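Side-chain contacts in uncharacterized protein (Bacteroides ovatus, PDB 3P02), which is of unknown function, but probably combines an E-set-like N-terminal domain with a BT_3044-like C-terminal domain: residues Y39-L44 with R145-R150; R83-K88 with I109-D114; Y90-E95 with L124-C129; L96-P99 with H104-L107. All coordinates share one frame; numbering follows the deposited sequence.

The four contacts tie together the two sheets of one beta sandwich. Strands 36-45, 104-112 and 90-91 belong to the antiparallel sheet, and strands 83-84, 95-98, 122-130 and 146-154 to the mixed one. Contacts 1 and 3 lie about 8 Å apart between centres and share neighbouring strands of the mixed sheet; contact 4 is about 12 Å from each of them. Contacts 2 and 4, about 22 Å apart, both use strand 104-112. Along the chain, 39-44 comes first and 145-150 last, enclosing the segments of the other three contacts, so strands distant in sequence close a common apolar core to which Leu126, Ile109 and Leu149 all contribute.

Contact 1: Y39-L44 with R145-R150; sequences YNLPVL and RTAVLR
Across the core of a beta sandwich, consistent with the immunoglobulin-like folds of the E-set clan, Tyr39 and Leu41 of strand 36-45 face Ala147 and Leu149 of strand 146-154. The two strands belong to opposing sheets; their short segments run nearly antiparallel, at 165°, with axes 10.0 Å apart. No hydrogen bond joins them, and the union is made by side chains alone.

Tyr39 meets Leu149 with one flank of its ring. CG lies anti to the backbone N (chi1 174°), which carries the ring across toward the other sheet, and both Leu149 methyls gather at its CD2 and CE2 corner. Tyr39 CE2 is 3.8 Å from Leu149 CD2, while Tyr39 CD2 stands at the same 3.8 Å from Leu149 CD1. Both methyls lie on the same side of the ring plane and approach on a slant; Leu149 CD1 touches both ring atoms, Leu149 CD2 only CE2.

Two residues further on, Leu41 reaches inward with a single methyl. Leu41 CD2 comes to 4.0 Å from Ala147 CB. More distantly, Leu41 CD2 approaches Leu149 CD1 at 4.4 Å. The short Ala147 side chain is met by the longer Leu41, and these contacts have the spacing of ordinary van der Waals packing.

Neighbours close the flanks of this layer. Phe15 of strand 13-15 touches both Leu41 and Ala147 at one end; Thr25 of strand 25-30 touches both Tyr39 and Leu149 at the other. Leu149 also packs against strand 104-112, where its CD1 lies 3.5 Å from Ile109 CD1.

Contact 2: R83-K88 with I109-D114; sequences RELPQK and IEFSLD. With EDO (1,2-ethanediol), chain G.
The Phe111 ring receives Leu85 at its edge, close to the ring plane, and has Ile109 CG2 over one face, 3.6 Å above the plane and displaced toward the rim. This is the inner side of the beta sandwich where residues 85-89 carry the chain from strand 83-84 in the mixed sheet to strand 90-91 in the antiparallel one. Leu85 therefore meets strand 104-112 across the gap between the sheets.

A single methyl makes the touch: Leu85 CD2 is 3.7 Å from Phe111 CE1 and 4.0 Å from Phe111 CD1. The leucine has CG opposite its own backbone N (chi1 180°), which directs the branch toward strand 104-112, where CD2 alone reaches the ring. Phe111 also leans on Tyr39 of the neighbouring strand, and Leu85 on Trp122 and Leu116, giving the edge contact an apolar surround.

Toward solvent the character changes. Lys88 and Ser112 come together mainly through their backbones, and a 1,2-ethanediol molecule, probably from the crystallisation liquor, lies beside both. Its approach to Asp114 O is so short that the exact placement of the diol is doubtful. The methylenes of Lys88 run past O1 of the diol, with Lys88 CB, CG and CD each about 3.8 Å from it, and the extended chain beyond CG carries NZ on to a water. This water bridges the two segments loosely: it accepts a weak bond of 3.4 Å from Lys88 NZ and gives a firmer one of 2.9 Å to Asp114 O.

Contact 3: Y90-E95 with L124-C129; sequences YSFPKE and LPLKVC. With EDO (1,2-ethanediol), chain E.
Tyr90 meets Leu124 along the whole length of its ring. From CB, which lies 3.7 Å from Glu110 O on the neighbouring strand, the side chain turns between backbone N and carbonyl carbon (chi1 64°) and heads toward strand 122-130. CG rests near Leu124 CD2 at 4.0 Å, and CD1 is in touch with the same methyl. Further out, CE1, CE2 and CZ pass to the other branch, CZ coming within 3.6 Å of Leu124 CD1. At the tip, the hydroxyl oxygen OH still borders this methyl at 3.9 Å. The CD1 methyl makes a CH-pi contact over the ring face, its carbon 3.8 Å from the ring centroid and 20° off the normal. With an alanine in place of Tyr90, Leu124 would probably lose the aromatic face under its two methyls, and a gap would be likely to open between the sheets.

Phe92 repeats the theme with less overlap. Its CE2 and CZ converge on Leu126 CD2, the closer pair being CE2 to CD2 at 3.4 Å, a tight fit in which the two side chains lie alongside one another, pointing opposite ways. Lys94 folds back so that its NZ stands above one face of the Phe92 ring, toward the rim, and Ile109 touches both Phe92 and Leu126. At the periphery Lys127 NZ bonds to Tyr136 O and, weakly, to a bound ethanediol. Aromatic rings from edge strand 90-91 and the loop that follows it, packed against leucines of the facing sheet, form part of the hydrophobic core of this beta sandwich.

Contact 4: L96-P99 with H104-L107; sequences LTIP and HALL
Ile98 and Ala105 form the compact part of a beta-arch, in which strands 95-98 and 104-112, joined by a short loop, turn side chains rather than backbones toward each other. Their short segments run antiparallel at 166°, with axes 8.1 Å apart. Ile98 CG1 lies 3.7 Å from Ala105 CB, and CD1 follows at 3.8 Å, so two successive carbons of the longer branch lie against one methyl. The other branch, CG2, sits anti to the backbone N and reaches His104 O at 3.8 Å. Val43, from the next strand, touches both Ile98 and Ala105.

Leu96 fits less well. Its CD1 meets Leu107 CD1 at a relaxed 4.1 Å, whereas CD2 is modelled only 3.1 Å from Leu106 O. This leucine has a second conformer and a strained first torsion of -100°, which makes the short approach doubtful.

On the outer side, His104 and Leu106 point away from strand 95-98, as Thr97 does from strand 104-112, and all three are exposed.

No hydrogen bond crosses between the segments. Leu96 and Ile98 hydrogen-bond through their backbones to Val57 and Arg55, Ala105 and Leu107 to Val43 and Leu41. These backbone groups are thus engaged within the two separate sheets, and the cohesion between the arms of the arch rests on apolar packing.

Contact 1: Y39-L44 with R145-R150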
loop_
_atom_site.group_PDB
_atom_site.type_symbol
_atom_site.label_atom_id
_atom_site.label_comp_id
_atom_site.label_asym_id
_atom_site.label_seq_id
_atom_site.Cartn_x
_atom_site.Cartn_y
_atom_site.Cartn_z
ATOM N N TYR A 39 -11.805 -2.793 -9.291
ATOM C CA TYR A 39 -12.314 -3.177 -7.985
ATOM C C TYR A 39 -13.843 -3.097 -8.014
ATOM O O TYR A 39 -14.395 -2.063 -8.409
ATOM C CB TYR A 39 -11.750 -2.276 -6.904
ATOM C CG TYR A 39 -12.363 -2.531 -5.550
ATOM C CD1 TYR A 39 -11.983 -3.633 -4.785
ATOM C CD2 TYR A 39 -13.282 -1.643 -5.004
ATOM C CE1 TYR A 39 -12.537 -3.860 -3.522
ATOM C CE2 TYR A 39 -13.849 -1.867 -3.751
ATOM C CZ TYR A 39 -13.488 -2.984 -3.023
ATOM O OH TYR A 39 -14.047 -3.183 -1.784
ATOM N N ASN A 40 -14.528 -4.167 -7.568
ATOM C CA ASN A 40 -15.999 -4.160 -7.569
ATOM C C ASN A 40 -16.499 -3.851 -6.189
ATOM O O ASN A 40 -16.366 -4.668 -5.288
ATOM C CB ASN A 40 -16.544 -5.511 -8.061
ATOM C CG ASN A 40 -16.130 -5.736 -9.471
ATOM O OD1 ASN A 40 -15.183 -6.492 -9.767
ATOM N ND2 ASN A 40 -16.687 -4.938 -10.336
ATOM N N LEU A 41 -17.001 -2.625 -6.002
ATOM C CA LEU A 41 -17.482 -2.161 -4.715
ATOM C C LEU A 41 -18.965 -2.583 -4.543
ATOM O O LEU A 41 -19.803 -2.091 -5.295
ATOM C CB LEU A 41 -17.310 -0.627 -4.669
ATOM C CG LEU A 41 -17.821 0.104 -3.430
ATOM C CD1 LEU A 41 -17.265 -0.485 -2.140
ATOM C CD2 LEU A 41 -17.450 1.576 -3.498
ATOM N N PRO A 42 -19.293 -3.470 -3.562
ATOM C CA PRO A 42 -20.686 -3.933 -3.414
ATOM C C PRO A 42 -21.620 -2.837 -2.937
ATOM O O PRO A 42 -21.285 -2.088 -2.008
ATOM C CB PRO A 42 -20.599 -5.069 -2.374
ATOM C CG PRO A 42 -19.158 -5.511 -2.395
ATOM C CD PRO A 42 -18.390 -4.204 -2.654
ATOM N N VAL A 43 -22.813 -2.797 -3.552
ATOM C CA VAL A 43 -23.893 -1.866 -3.242
ATOM C C VAL A 43 -25.041 -2.725 -2.710
ATOM O O VAL A 43 -25.329 -3.758 -3.319
ATOM C CB VAL A 43 -24.283 -1.072 -4.539
ATOM C CG1 VAL A 43 -25.512 -0.178 -4.320
ATOM C CG2 VAL A 43 -23.102 -0.239 -5.045
ATOM N N LEU A 44 -25.682 -2.322 -1.606
ATOM C CA LEU A 44 -26.838 -3.049 -1.036
ATOM C C LEU A 44 -28.069 -2.199 -1.042
ATOM O O LEU A 44 -27.978 -1.030 -0.679
ATOM C CB LEU A 44 -26.582 -3.427 0.448
ATOM C CG LEU A 44 -25.416 -4.306 0.861
ATOM C CD1 LEU A 44 -25.291 -4.314 2.369
ATOM C CD2 LEU A 44 -25.598 -5.742 0.404
ATOM N N ARG A 145 -23.319 5.117 3.815
ATOM C CA ARG A 145 -23.507 5.726 2.500
ATOM C C ARG A 145 -22.179 5.997 1.785
ATOM O O ARG A 145 -22.193 6.144 0.563
ATOM C CB ARG A 145 -24.260 7.072 2.589
ATOM C CG ARG A 145 -25.608 7.034 3.252
ATOM C CD ARG A 145 -26.581 6.031 2.668
ATOM N NE ARG A 145 -27.818 6.184 3.435
ATOM C CZ ARG A 145 -28.701 5.225 3.677
ATOM N NH1 ARG A 145 -28.529 4.007 3.167
ATOM N NH2 ARG A 145 -29.739 5.462 4.472
ATOM N N THR A 146 -21.068 6.055 2.525
ATOM C CA THR A 146 -19.744 6.423 2.018
ATOM C C THR A 146 -18.698 5.339 2.297
ATOM O O THR A 146 -18.575 4.850 3.420
ATOM C CB THR A 146 -19.354 7.782 2.650
ATOM O OG1 THR A 146 -20.330 8.725 2.204
ATOM C CG2 THR A 146 -17.974 8.278 2.217
ATOM N N ALA A 147 -17.929 4.992 1.257
ATOM C CA ALA A 147 -16.808 4.052 1.322
ATOM C C ALA A 147 -15.510 4.808 1.018
ATOM O O ALA A 147 -15.513 5.740 0.192
ATOM C CB ALA A 147 -17.010 2.937 0.290
ATOM N N VAL A 148 -14.420 4.464 1.708
ATOM C CA VAL A 148 -13.138 5.111 1.434
ATOM C C VAL A 148 -12.180 4.020 0.991
ATOM O O VAL A 148 -11.892 3.115 1.780
ATOM C CB VAL A 148 -12.578 5.907 2.622
ATOM C CG1 VAL A 148 -11.248 6.562 2.220
ATOM C CG2 VAL A 148 -13.577 6.956 3.085
ATOM N N LEU A 149 -11.687 4.097 -0.253
ATOM C CA LEU A 149 -10.830 3.052 -0.794
ATOM C C LEU A 149 -9.390 3.498 -0.836
ATOM O O LEU A 149 -9.107 4.586 -1.347
ATOM C CB LEU A 149 -11.278 2.657 -2.207
ATOM C CG LEU A 149 -12.768 2.326 -2.377
ATOM C CD1 LEU A 149 -13.041 2.006 -3.841
ATOM C CD2 LEU A 149 -13.161 1.108 -1.493
ATOM N N ARG A 150 -8.487 2.650 -0.313
ATOM C CA ARG A 150 -7.051 2.924 -0.286
ATOM C C ARG A 150 -6.326 1.970 -1.229
ATOM O O ARG A 150 -6.260 0.780 -0.905
ATOM C CB ARG A 150 -6.507 2.748 1.143
ATOM C CG ARG A 150 -5.353 3.683 1.441
ATOM C CD ARG A 150 -4.255 3.040 2.234
ATOM N NE ARG A 150 -2.951 3.379 1.669
ATOM C CZ ARG A 150 -1.794 3.197 2.287
ATOM N NH1 ARG A 150 -1.762 2.689 3.514
ATOM N NH2 ARG A 150 -0.662 3.521 1.688
#

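Contact 2: R83-K88 with I109-D114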
loop_
_atom_site.group_PDB
_atom_site.type_symbol
_atom_site.label_atom_id
_atom_site.label_comp_id
_atom_site.label_asym_id
_atom_site.label_seq_id
_atom_site.Cartn_x
_atom_site.Cartn_y
_atom_site.Cartn_z
ATOM N N ARG A 83 -4.370 11.372 1.368
ATOM C CA ARG A 83 -4.538 12.393 0.343
ATOM C C ARG A 83 -5.541 11.891 -0.651
ATOM O O ARG A 83 -5.570 10.690 -0.930
ATOM C CB ARG A 83 -3.193 12.656 -0.369
ATOM C CG ARG A 83 -2.129 13.227 0.578
ATOM C CD ARG A 83 -0.804 13.461 -0.118
ATOM N NE ARG A 83 -0.924 14.403 -1.239
ATOM C CZ ARG A 83 0.080 14.741 -2.045
ATOM N NH1 ARG A 83 1.292 14.234 -1.857
ATOM N NH2 ARG A 83 -0.121 15.584 -3.047
ATOM N N GLU A 84 -6.377 12.787 -1.188
ATOM C CA GLU A 84 -7.342 12.364 -2.187
ATOM C C GLU A 84 -6.631 11.830 -3.421
ATOM O O GLU A 84 -5.773 12.511 -3.986
ATOM C CB GLU A 84 -8.284 13.519 -2.557
ATOM C CG GLU A 84 -9.331 13.115 -3.585
ATOM C CD GLU A 84 -10.179 14.290 -4.045
ATOM O OE1 GLU A 84 -10.637 15.063 -3.179
ATOM O OE2 GLU A 84 -10.368 14.451 -5.270
ATOM N N LEU A 85 -7.019 10.624 -3.863
ATOM C CA LEU A 85 -6.428 10.054 -5.061
ATOM C C LEU A 85 -6.794 10.928 -6.287
ATOM O O LEU A 85 -7.991 11.117 -6.559
ATOM C CB LEU A 85 -6.957 8.613 -5.249
ATOM C CG LEU A 85 -6.407 7.876 -6.480
ATOM C CD1 LEU A 85 -4.901 7.629 -6.329
ATOM C CD2 LEU A 85 -7.125 6.541 -6.684
ATOM N N PRO A 86 -5.809 11.498 -7.028
ATOM C CA PRO A 86 -6.167 12.307 -8.211
ATOM C C PRO A 86 -6.951 11.501 -9.252
ATOM O O PRO A 86 -6.770 10.277 -9.416
ATOM C CB PRO A 86 -4.812 12.773 -8.761
ATOM C CG PRO A 86 -3.919 12.753 -7.530
ATOM C CD PRO A 86 -4.349 11.493 -6.805
ATOM N N GLN A 87 -7.824 12.227 -9.969
ATOM C CA GLN A 87 -8.786 11.702 -10.923
ATOM C C GLN A 87 -8.136 10.951 -12.112
ATOM O O GLN A 87 -8.749 10.038 -12.674
ATOM C CB GLN A 87 -9.723 12.864 -11.362
ATOM C CG GLN A 87 -9.966 13.080 -12.813
ATOM C CD GLN A 87 -11.397 13.512 -12.970
ATOM O OE1 GLN A 87 -12.305 12.689 -12.880
ATOM N NE2 GLN A 87 -11.635 14.820 -13.103
ATOM N N LYS A 88 -6.889 11.275 -12.451
ATOM C CA LYS A 88 -6.233 10.558 -13.543
ATOM C C LYS A 88 -5.969 9.083 -13.199
ATOM O O LYS A 88 -5.808 8.268 -14.105
ATOM C CB LYS A 88 -4.936 11.254 -13.956
ATOM C CG LYS A 88 -3.852 11.302 -12.882
ATOM C CD LYS A 88 -2.585 11.876 -13.523
ATOM C CE LYS A 88 -1.381 11.721 -12.657
ATOM N NZ LYS A 88 -0.135 11.992 -13.428
ATOM N N ILE A 109 -14.801 0.112 -10.129
ATOM C CA ILE A 109 -13.849 1.217 -10.135
ATOM C C ILE A 109 -12.581 0.744 -10.820
ATOM O O ILE A 109 -11.900 -0.137 -10.287
ATOM C CB ILE A 109 -13.550 1.774 -8.723
ATOM C CG1 ILE A 109 -14.867 2.182 -8.007
ATOM C CG2 ILE A 109 -12.574 2.967 -8.820
ATOM C CD1 ILE A 109 -15.008 1.708 -6.667
ATOM N N GLU A 110 -12.253 1.349 -11.976
ATOM C CA GLU A 110 -11.040 0.987 -12.699
ATOM C C GLU A 110 -9.890 1.832 -12.207
ATOM O O GLU A 110 -9.903 3.049 -12.386
ATOM C CB GLU A 110 -11.227 1.158 -14.207
ATOM C CG GLU A 110 -12.220 0.150 -14.786
ATOM C CD GLU A 110 -12.434 0.181 -16.290
ATOM O OE1 GLU A 110 -11.871 1.079 -16.959
ATOM O OE2 GLU A 110 -13.164 -0.700 -16.801
ATOM N N PHE A 111 -8.944 1.215 -11.519
ATOM C CA PHE A 111 -7.743 1.919 -11.079
ATOM C C PHE A 111 -6.658 1.791 -12.144
ATOM O O PHE A 111 -6.461 0.687 -12.686
ATOM C CB PHE A 111 -7.235 1.322 -9.765
ATOM C CG PHE A 111 -8.134 1.675 -8.598
ATOM C CD1 PHE A 111 -8.057 2.929 -7.997
ATOM C CD2 PHE A 111 -9.097 0.780 -8.145
ATOM C CE1 PHE A 111 -8.854 3.248 -6.899
ATOM C CE2 PHE A 111 -9.916 1.110 -7.058
ATOM C CZ PHE A 111 -9.798 2.349 -6.456
ATOM N N SER A 112 -5.948 2.898 -12.419
ATOM C CA SER A 112 -4.825 2.950 -13.369
ATOM C C SER A 112 -3.736 3.707 -12.656
ATOM O O SER A 112 -3.745 4.937 -12.641
ATOM C CB SER A 112 -5.255 3.629 -14.667
ATOM O OG SER A 112 -6.260 2.870 -15.317
ATOM N N LEU A 113 -2.862 2.973 -11.929
ATOM C CA LEU A 113 -1.913 3.617 -11.020
ATOM C C LEU A 113 -0.470 3.755 -11.460
ATOM O O LEU A 113 0.369 4.072 -10.610
ATOM C CB LEU A 113 -1.952 2.846 -9.684
ATOM C CG LEU A 113 -3.380 2.539 -9.120
ATOM C CD1 LEU A 113 -3.280 1.840 -7.791
ATOM C CD2 LEU A 113 -4.215 3.837 -8.941
ATOM N N ASP A 114 -0.186 3.619 -12.759
ATOM C CA ASP A 114 1.192 3.817 -13.242
ATOM C C ASP A 114 1.699 5.174 -12.816
ATOM O O ASP A 114 0.983 6.178 -12.931
ATOM C CB ASP A 114 1.256 3.673 -14.770
ATOM C CG ASP A 114 0.897 2.286 -15.239
ATOM O OD1 ASP A 114 -0.156 1.760 -14.799
ATOM O OD2 ASP A 114 1.591 1.770 -16.123
HETATM C C1 EDO G . -2.948 7.121 -14.977
HETATM O O1 EDO G . -2.644 8.511 -15.195
HETATM C C2 EDO G . -1.799 6.433 -14.254
HETATM O O2 EDO G . -0.574 7.000 -14.717
HETATM O O HOH W 1 1.298 9.062 -12.509
#

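Contact 3: Y90-E95 with L124-C129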
loop_
_atom_site.group_PDB
_atom_site.type_symbol
_atom_site.label_atom_id
_atom_site.label_comp_id
_atom_site.label_asym_id
_atom_site.label_seq_id
_atom_site.Cartn_x
_atom_site.Cartn_y
_atom_site.Cartn_z
ATOM N N TYR A 90 -8.201 6.973 -11.662
ATOM C CA TYR A 90 -9.336 6.073 -11.572
ATOM C C TYR A 90 -10.462 6.503 -12.481
ATOM O O TYR A 90 -10.502 7.645 -12.962
ATOM C CB TYR A 90 -9.868 5.996 -10.093
ATOM C CG TYR A 90 -10.416 7.316 -9.583
ATOM C CD1 TYR A 90 -11.721 7.722 -9.889
ATOM C CD2 TYR A 90 -9.600 8.208 -8.894
ATOM C CE1 TYR A 90 -12.200 8.975 -9.490
ATOM C CE2 TYR A 90 -10.074 9.455 -8.481
ATOM C CZ TYR A 90 -11.372 9.837 -8.791
ATOM O OH TYR A 90 -11.816 11.076 -8.414
ATOM N N SER A 91 -11.421 5.586 -12.660
ATOM C CA SER A 91 -12.672 5.889 -13.345
ATOM C C SER A 91 -13.780 5.006 -12.808
ATOM O O SER A 91 -13.570 3.838 -12.483
ATOM C CB SER A 91 -12.557 5.774 -14.860
ATOM O OG SER A 91 -12.518 4.428 -15.297
ATOM N N PHE A 92 -14.964 5.585 -12.690
ATOM C CA PHE A 92 -16.121 4.820 -12.233
ATOM C C PHE A 92 -17.380 5.453 -12.811
ATOM O O PHE A 92 -17.412 6.670 -12.990
ATOM C CB PHE A 92 -16.185 4.681 -10.698
ATOM C CG PHE A 92 -16.383 5.962 -9.930
ATOM C CD1 PHE A 92 -17.657 6.500 -9.756
ATOM C CD2 PHE A 92 -15.310 6.614 -9.344
ATOM C CE1 PHE A 92 -17.844 7.672 -9.019
ATOM C CE2 PHE A 92 -15.499 7.798 -8.624
ATOM C CZ PHE A 92 -16.761 8.322 -8.464
ATOM N N PRO A 93 -18.426 4.673 -13.111
ATOM C CA PRO A 93 -19.647 5.296 -13.654
ATOM C C PRO A 93 -20.343 6.139 -12.578
ATOM O O PRO A 93 -20.395 5.739 -11.402
ATOM C CB PRO A 93 -20.495 4.104 -14.098
ATOM C CG PRO A 93 -20.026 2.974 -13.250
ATOM C CD PRO A 93 -18.552 3.200 -13.023
ATOM N N LYS A 94 -20.868 7.308 -12.966
ATOM C CA LYS A 94 -21.520 8.218 -12.020
ATOM C C LYS A 94 -22.936 7.768 -11.690
ATOM O O LYS A 94 -23.499 8.221 -10.704
ATOM C CB LYS A 94 -21.536 9.665 -12.538
ATOM C CG LYS A 94 -20.142 10.231 -12.829
ATOM C CD LYS A 94 -19.119 10.133 -11.656
ATOM C CE LYS A 94 -17.805 9.586 -12.174
ATOM N NZ LYS A 94 -16.642 9.909 -11.311
ATOM N N GLU A 95 -23.503 6.882 -12.508
ATOM C CA GLU A 95 -24.859 6.379 -12.320
ATOM C C GLU A 95 -24.992 4.929 -12.683
ATOM O O GLU A 95 -24.276 4.420 -13.542
ATOM C CB GLU A 95 -25.873 7.174 -13.163
ATOM C CG GLU A 95 -26.147 8.568 -12.633
ATOM C CD GLU A 95 -27.090 9.380 -13.496
ATOM O OE1 GLU A 95 -27.472 8.894 -14.585
ATOM O OE2 GLU A 95 -27.456 10.500 -13.078
ATOM N N LEU A 124 -9.720 7.208 -2.001
ATOM C CA LEU A 124 -10.828 7.595 -2.857
ATOM C C LEU A 124 -12.143 7.492 -2.043
ATOM O O LEU A 124 -12.602 6.380 -1.750
ATOM C CB LEU A 124 -10.864 6.694 -4.116
ATOM C CG LEU A 124 -12.041 6.911 -5.062
ATOM C CD1 LEU A 124 -12.079 8.364 -5.608
ATOM C CD2 LEU A 124 -12.024 5.874 -6.209
ATOM N N PRO A 125 -12.686 8.661 -1.620
ATOM C CA PRO A 125 -13.911 8.662 -0.811
ATOM C C PRO A 125 -15.143 8.751 -1.718
ATOM O O PRO A 125 -15.248 9.670 -2.524
ATOM C CB PRO A 125 -13.721 9.913 0.072
ATOM C CG PRO A 125 -12.987 10.892 -0.819
ATOM C CD PRO A 125 -12.145 10.031 -1.798
ATOM N N LEU A 126 -16.054 7.777 -1.632
ATOM C CA LEU A 126 -17.206 7.720 -2.534
ATOM C C LEU A 126 -18.491 7.640 -1.798
ATOM O O LEU A 126 -18.581 6.835 -0.875
ATOM C CB LEU A 126 -17.117 6.444 -3.414
ATOM C CG LEU A 126 -15.850 6.241 -4.190
ATOM C CD1 LEU A 126 -15.864 4.885 -4.858
ATOM C CD2 LEU A 126 -15.704 7.317 -5.235
ATOM N N LYS A 127 -19.509 8.368 -2.247
ATOM C CA LYS A 127 -20.807 8.261 -1.594
ATOM C C LYS A 127 -21.856 7.835 -2.606
ATOM O O LYS A 127 -21.808 8.258 -3.754
ATOM C CB LYS A 127 -21.211 9.613 -0.952
ATOM C CG LYS A 127 -22.554 9.543 -0.204
ATOM C CD LYS A 127 -22.876 10.803 0.578
ATOM C CE LYS A 127 -24.164 10.618 1.338
ATOM N NZ LYS A 127 -24.581 11.872 2.041
ATOM N N VAL A 128 -22.809 7.032 -2.158
ATOM C CA VAL A 128 -23.939 6.586 -2.960
ATOM C C VAL A 128 -25.175 7.380 -2.502
ATOM O O VAL A 128 -25.361 7.581 -1.291
ATOM C CB VAL A 128 -24.141 5.029 -2.927
ATOM C CG1 VAL A 128 -24.347 4.484 -1.513
ATOM C CG2 VAL A 128 -25.285 4.605 -3.849
ATOM N N CYS A 129 -26.012 7.835 -3.480
ATOM C CA CYS A 129 -27.205 8.657 -3.263
ATOM C C CYS A 129 -28.281 8.290 -4.284
ATOM O O CYS A 129 -27.988 7.612 -5.258
ATOM C CB CYS A 129 -26.805 10.127 -3.399
ATOM S SG CYS A 129 -27.961 11.300 -2.656
HETATM C C1 EDO E . -25.373 13.759 -0.534
HETATM O O1 EDO E . -26.204 13.835 0.625
HETATM C C2 EDO E . -25.929 14.610 -1.665
HETATM O O2 EDO E . -25.114 14.408 -2.826
#

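Contact 4: L96-P99 with H104-L107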
loop_
_atom_site.group_PDB
_atom_site.type_symbol
_atom_site.label_atom_id
_atom_site.label_comp_id
_atom_site.label_asym_id
_atom_site.label_seq_id
_atom_site.Cartn_x
_atom_site.Cartn_y
_atom_site.Cartn_z
ATOM N N LEU A 96 -25.984 4.291 -12.041
ATOM C CA LEU A 96 -26.347 2.886 -12.213
ATOM C C LEU A 96 -27.823 2.707 -11.947
ATOM O O LEU A 96 -28.357 3.341 -11.028
ATOM C CB LEU A 96 -25.558 2.014 -11.209
ATOM C CG LEU A 96 -24.304 1.261 -11.674
ATOM C CD1 LEU A 96 -23.099 2.147 -11.698
ATOM C CD2 LEU A 96 -23.960 0.175 -10.685
ATOM N N THR A 97 -28.469 1.824 -12.706
ATOM C CA THR A 97 -29.855 1.474 -12.468
ATOM C C THR A 97 -29.859 0.130 -11.749
ATOM O O THR A 97 -29.176 -0.812 -12.188
ATOM C CB THR A 97 -30.665 1.436 -13.768
ATOM O OG1 THR A 97 -30.789 2.777 -14.239
ATOM C CG2 THR A 97 -32.063 0.837 -13.550
ATOM N N ILE A 98 -30.550 0.064 -10.599
ATOM C CA ILE A 98 -30.738 -1.190 -9.886
ATOM C C ILE A 98 -32.184 -1.605 -10.163
ATOM O O ILE A 98 -33.105 -0.928 -9.701
ATOM C CB ILE A 98 -30.417 -1.138 -8.369
ATOM C CG1 ILE A 98 -29.011 -0.571 -8.088
ATOM C CG2 ILE A 98 -30.609 -2.535 -7.745
ATOM C CD1 ILE A 98 -28.740 -0.334 -6.561
ATOM N N PRO A 99 -32.411 -2.670 -10.955
ATOM C CA PRO A 99 -33.798 -3.075 -11.264
ATOM C C PRO A 99 -34.619 -3.450 -10.035
ATOM O O PRO A 99 -34.077 -3.947 -9.047
ATOM C CB PRO A 99 -33.614 -4.306 -12.161
ATOM C CG PRO A 99 -32.236 -4.185 -12.717
ATOM C CD PRO A 99 -31.429 -3.563 -11.607
ATOM N N HIS A 104 -29.042 -6.025 -4.769
ATOM C CA HIS A 104 -27.602 -5.872 -4.812
ATOM C C HIS A 104 -27.204 -5.199 -6.117
ATOM O O HIS A 104 -27.951 -5.233 -7.097
ATOM C CB HIS A 104 -26.939 -7.271 -4.697
ATOM C CG HIS A 104 -27.346 -8.188 -5.815
ATOM N ND1 HIS A 104 -26.592 -8.291 -6.971
ATOM C CD2 HIS A 104 -28.459 -8.951 -5.947
ATOM C CE1 HIS A 104 -27.253 -9.137 -7.754
ATOM N NE2 HIS A 104 -28.385 -9.551 -7.191
ATOM N N ALA A 105 -26.004 -4.622 -6.135
ATOM C CA ALA A 105 -25.377 -4.048 -7.321
ATOM C C ALA A 105 -23.888 -3.924 -7.076
ATOM O O ALA A 105 -23.424 -4.162 -5.959
ATOM C CB ALA A 105 -25.981 -2.686 -7.646
ATOM N N LEU A 106 -23.134 -3.613 -8.132
ATOM C CA LEU A 106 -21.690 -3.436 -8.026
ATOM C C LEU A 106 -21.259 -2.159 -8.696
ATOM O O LEU A 106 -21.727 -1.850 -9.790
ATOM C CB LEU A 106 -20.973 -4.616 -8.691
ATOM C CG LEU A 106 -20.981 -5.929 -7.898
ATOM C CD1 LEU A 106 -20.434 -7.020 -8.748
ATOM C CD2 LEU A 106 -20.152 -5.817 -6.600
ATOM N N LEU A 107 -20.379 -1.425 -8.036
ATOM C CA LEU A 107 -19.789 -0.243 -8.614
ATOM C C LEU A 107 -18.391 -0.624 -9.062
ATOM O O LEU A 107 -17.534 -0.842 -8.205
ATOM C CB LEU A 107 -19.760 0.953 -7.652
ATOM C CG LEU A 107 -19.069 2.229 -8.211
ATOM C CD1 LEU A 107 -19.793 2.768 -9.439
ATOM C CD2 LEU A 107 -18.988 3.298 -7.149
#